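Local coordinates for protein ORC2 (Aeropyrum pernix, PDB 1W5T) that takes part in regulating DNA replication in an archaeon as a DNA-binding, ATP-hydrolysing protein of the Cdc6/Orc family, joining an AAA+ ATPase domain to a winged-helix domain, at residues Lys360-Thr363 / Leu367-Ala370; Ser307-Ile312 / Gln335-Ala340. All coordinates share one frame; numbering follows the deposited sequence.

Contacts 1 and 2 both lie in the C-terminal winged-helix domain and show how chemistry follows place in a small fold. Contact 2 (307-312 with 335-340) is buried and pairs two successive helices, 308-322 and 330-345, its apolar packing pinned by one histidine-tyrosine hydrogen bond. Contact 1 (360-363 with 367-370) is only partly buried and local: it folds the end of helix 352-364 back against strand 368-372, with a backbone bond beside leucine, valine and threonine packing. Their centres lie about 14 Å apart, and helix 308-322 links them, since His361 ND1 probably hydrogen-bonds Glu310 OE2 and Leu362 packs against the carbonyl oxygen of Glu310.

Contact 1. Residues Lys360-Thr363 / Leu367-Ala370; sequences KHLT and LVDA
Leu362 and Leu367 supply the polar tie: the amide N of Leu367 donates to Leu362 O at 3.2 Å, with 144° at the hydrogen. This i+5 bond gives a carbonyl near the end of the helix a partner from the returning chain. A weaker polar touch follows one residue on, where the CA-H of Thr363 points at Val368 O (3.5 Å, 159° at the hydrogen).

The two segments belong to the winged-helix fold: the end of helix 352-364, placed in the chain where such domains carry their recognition helix, turns tightly into strand 368-372, which pairs with strand 382-386 through backbone bonds from Asp369 to Arg385.

Apolar contacts fill the angle between helix and strand. The CB of Leu362 lies 3.8 Å from Val368 CG1, while its CD2 branch meets Leu367 CD1 at 4.1 Å, the two leucines approaching at a slant. Leu314 of helix 308-322 touches Leu362, Leu367 and Val368 alike.

Thr363 crosses Val368 at about a right angle. With OG1 beside its own backbone N (chi1 -78°), the hydroxyl oxygen lies 3.4 Å from Val368 CG2 and 3.9 Å from Ala370 CB; it also makes a weak hydrogen bond to Leu359 O, one turn back in the helix.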
# COMPACT_ATOMS: atom_id res chain seq x y z
N LYS A 360 -21.20 5.43 9.00
CA LYS A 360 -20.74 4.15 8.47
C LYS A 360 -19.58 4.31 7.49
O LYS A 360 -18.54 3.70 7.67
CB LYS A 360 -21.86 3.38 7.79
CG LYS A 360 -21.71 1.89 8.02
CD LYS A 360 -21.92 1.50 9.51
CE LYS A 360 -22.40 0.02 9.64
NZ LYS A 360 -22.40 -0.65 8.28
N HIS A 361 -19.76 5.15 6.49
CA HIS A 361 -18.75 5.37 5.48
C HIS A 361 -17.42 5.84 6.06
O HIS A 361 -16.37 5.36 5.65
CB HIS A 361 -19.23 6.33 4.43
CG HIS A 361 -18.35 6.37 3.24
ND1 HIS A 361 -17.82 7.54 2.74
CD2 HIS A 361 -17.85 5.37 2.47
CE1 HIS A 361 -17.04 7.27 1.71
NE2 HIS A 361 -17.06 5.96 1.52
N LEU A 362 -17.47 6.78 7.01
CA LEU A 362 -16.29 7.27 7.71
C LEU A 362 -15.61 6.11 8.37
O LEU A 362 -14.39 6.01 8.33
CB LEU A 362 -16.60 8.36 8.78
CG LEU A 362 -17.01 9.77 8.29
CD1 LEU A 362 -17.59 10.69 9.37
CD2 LEU A 362 -15.92 10.49 7.48
N THR A 363 -16.39 5.22 8.97
CA THR A 363 -15.84 4.07 9.65
C THR A 363 -15.12 3.13 8.68
O THR A 363 -14.00 2.69 8.93
CB THR A 363 -16.96 3.32 10.42
OG1 THR A 363 -17.24 4.04 11.63
CG2 THR A 363 -16.45 1.97 10.92
N LEU A 367 -11.29 6.08 9.06
CA LEU A 367 -11.03 7.41 9.63
C LEU A 367 -11.49 7.50 11.08
O LEU A 367 -10.94 8.26 11.86
CB LEU A 367 -11.70 8.52 8.82
CG LEU A 367 -11.08 8.80 7.46
CD1 LEU A 367 -11.96 9.73 6.64
CD2 LEU A 367 -9.67 9.36 7.65
N VAL A 368 -12.51 6.72 11.42
CA VAL A 368 -13.10 6.76 12.74
C VAL A 368 -13.34 5.34 13.21
O VAL A 368 -13.76 4.49 12.43
CB VAL A 368 -14.40 7.67 12.80
CG1 VAL A 368 -14.36 8.78 11.78
CG2 VAL A 368 -15.69 6.90 12.66
N ASP A 369 -13.03 5.05 14.47
CA ASP A 369 -13.48 3.76 15.04
C ASP A 369 -14.83 3.92 15.73
O ASP A 369 -15.14 4.96 16.33
CB ASP A 369 -12.46 3.10 15.99
CG ASP A 369 -11.01 3.30 15.56
OD1 ASP A 369 -10.59 2.78 14.50
OD2 ASP A 369 -10.20 3.93 16.26
N ALA A 370 -15.63 2.87 15.61
CA ALA A 370 -16.94 2.75 16.22
C ALA A 370 -16.97 1.52 17.12
O ALA A 370 -16.46 0.45 16.75
CB ALA A 370 -18.01 2.65 15.16

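Contact 2. Residues Ser307-Ile312 / Gln335-Ala340; sequences SIHELI and QRYEDA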
# COMPACT_ATOMS: atom_id res chain seq x y z
N SER A 307 -18.40 14.15 0.77
CA SER A 307 -19.40 15.20 0.90
C SER A 307 -19.25 16.09 2.16
O SER A 307 -18.71 15.67 3.18
CB SER A 307 -20.79 14.57 0.85
OG SER A 307 -21.34 14.35 2.13
N ILE A 308 -19.71 17.33 2.06
CA ILE A 308 -19.60 18.36 3.09
C ILE A 308 -20.05 17.81 4.43
O ILE A 308 -19.50 18.11 5.48
CB ILE A 308 -20.50 19.57 2.72
CG1 ILE A 308 -20.06 20.21 1.42
CG2 ILE A 308 -20.51 20.61 3.81
CD1 ILE A 308 -21.08 21.20 0.85
N HIS A 309 -21.06 16.96 4.36
CA HIS A 309 -21.74 16.51 5.54
C HIS A 309 -20.96 15.46 6.30
O HIS A 309 -20.89 15.53 7.52
CB HIS A 309 -23.17 16.15 5.20
CG HIS A 309 -24.07 17.35 5.23
ND1 HIS A 309 -24.69 17.78 6.38
CD2 HIS A 309 -24.34 18.27 4.28
CE1 HIS A 309 -25.35 18.90 6.13
NE2 HIS A 309 -25.16 19.21 4.86
N GLU A 310 -20.33 14.55 5.56
CA GLU A 310 -19.32 13.66 6.14
C GLU A 310 -18.18 14.45 6.75
O GLU A 310 -17.73 14.14 7.84
CB GLU A 310 -18.76 12.69 5.11
CG GLU A 310 -19.68 12.43 3.94
CD GLU A 310 -19.55 11.04 3.37
OE1 GLU A 310 -19.64 10.93 2.15
OE2 GLU A 310 -19.37 10.07 4.14
N LEU A 311 -17.73 15.48 6.05
CA LEU A 311 -16.62 16.31 6.47
C LEU A 311 -16.93 17.06 7.78
O LEU A 311 -16.08 17.20 8.66
CB LEU A 311 -16.29 17.30 5.34
CG LEU A 311 -15.18 17.14 4.30
CD1 LEU A 311 -14.55 15.78 4.26
CD2 LEU A 311 -15.65 17.56 2.89
N ILE A 312 -18.17 17.55 7.91
CA ILE A 312 -18.63 18.16 9.15
C ILE A 312 -18.59 17.17 10.36
O ILE A 312 -18.18 17.53 11.45
CB ILE A 312 -20.04 18.82 8.98
CG1 ILE A 312 -19.94 20.07 8.12
CG2 ILE A 312 -20.61 19.26 10.31
CD1 ILE A 312 -21.14 20.25 7.24
N GLN A 335 -26.25 15.69 18.32
CA GLN A 335 -26.56 17.03 18.86
C GLN A 335 -25.61 18.08 18.28
O GLN A 335 -26.05 19.05 17.66
CB GLN A 335 -26.45 17.03 20.38
CG GLN A 335 -27.63 17.63 21.10
CD GLN A 335 -27.63 17.25 22.58
OE1 GLN A 335 -27.84 18.10 23.46
NE2 GLN A 335 -27.38 15.96 22.86
N ARG A 336 -24.31 17.86 18.48
CA ARG A 336 -23.27 18.72 17.93
C ARG A 336 -23.31 18.87 16.41
O ARG A 336 -22.95 19.90 15.88
CB ARG A 336 -21.89 18.22 18.35
CG ARG A 336 -21.55 18.45 19.81
CD ARG A 336 -20.16 18.01 20.18
NE ARG A 336 -19.97 18.02 21.62
CZ ARG A 336 -18.82 17.73 22.23
NH1 ARG A 336 -18.76 17.79 23.56
NH2 ARG A 336 -17.73 17.38 21.53
N TYR A 337 -23.73 17.81 15.72
CA TYR A 337 -23.81 17.82 14.27
C TYR A 337 -24.91 18.78 13.82
O TYR A 337 -24.68 19.59 12.91
CB TYR A 337 -24.07 16.41 13.72
CG TYR A 337 -24.53 16.44 12.28
CD1 TYR A 337 -23.66 16.79 11.26
CD2 TYR A 337 -25.86 16.17 11.95
CE1 TYR A 337 -24.07 16.84 9.96
CE2 TYR A 337 -26.29 16.23 10.64
CZ TYR A 337 -25.38 16.57 9.64
OH TYR A 337 -25.79 16.60 8.33
N GLU A 338 -26.08 18.66 14.44
CA GLU A 338 -27.21 19.55 14.16
C GLU A 338 -26.84 20.99 14.52
O GLU A 338 -26.98 21.89 13.69
CB GLU A 338 -28.47 19.10 14.92
CG GLU A 338 -29.14 17.86 14.33
CD GLU A 338 -30.17 17.25 15.26
OE1 GLU A 338 -31.19 16.73 14.78
OE2 GLU A 338 -29.96 17.31 16.49
N ASP A 339 -26.36 21.16 15.74
CA ASP A 339 -25.80 22.42 16.22
C ASP A 339 -24.80 22.97 15.17
O ASP A 339 -24.95 24.11 14.70
CB ASP A 339 -25.10 22.25 17.60
CG ASP A 339 -26.08 22.14 18.82
OD1 ASP A 339 -27.30 22.39 18.69
OD2 ASP A 339 -25.69 21.78 19.97
N ALA A 340 -23.79 22.17 14.80
CA ALA A 340 -22.70 22.65 13.95
C ALA A 340 -23.06 22.99 12.51
O ALA A 340 -22.55 23.97 11.98
CB ALA A 340 -21.51 21.71 13.98
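Tyr337 carries nearly all of this contact, reaching from helix 330-345 to His309 and Ile312 on helix 308-322. Just before it in the chain, Arg336 serves the helix itself, its carbonyl O accepting from Ala340 N at 2.7 Å.

At Tyr337 the first bond of the side chain is not aimed at the other helix, but CG stands trans to the backbone N (chi1 164°), and this swings the phenol across the gap. Its OH hydrogen-bonds His309 ND1 at 2.5 Å, a short separation whose exact length should not be pressed at 2.40 Å resolution; either partner could be the donor. Ser307 is the N-cap of helix 308-322, and its OG accepts a weak bond from His309 N (3.4 Å) in the first turn. ND1 lies near the plane of the phenol at its edge, and Tyr337 CZ in turn lies in the plane of the imidazole. The rings therefore meet rim to rim, with centroids 5.9 Å apart and planes at 69°, so neither stacks on the other. Farther back on the phenol, CD1 lies 4.0 Å from Ile312 CG2, a methyl that approaches obliquely.

The hydroxyl is gripped twice, since Arg350 N also bonds to it, and the ring of Tyr355 packs against the phenol. A phenylalanine in place of Tyr337 would probably leave His309 ND1 and Arg350 N without their shared oxygen inside a buried interface.

One turn on, Ala340 directs its small CB toward helix 308-322, where it rests on Leu316. Two helices packed in this way, joined in sequence through the short strand 328-329, are the first pair of the three-helix bundle characteristic of winged-helix domains.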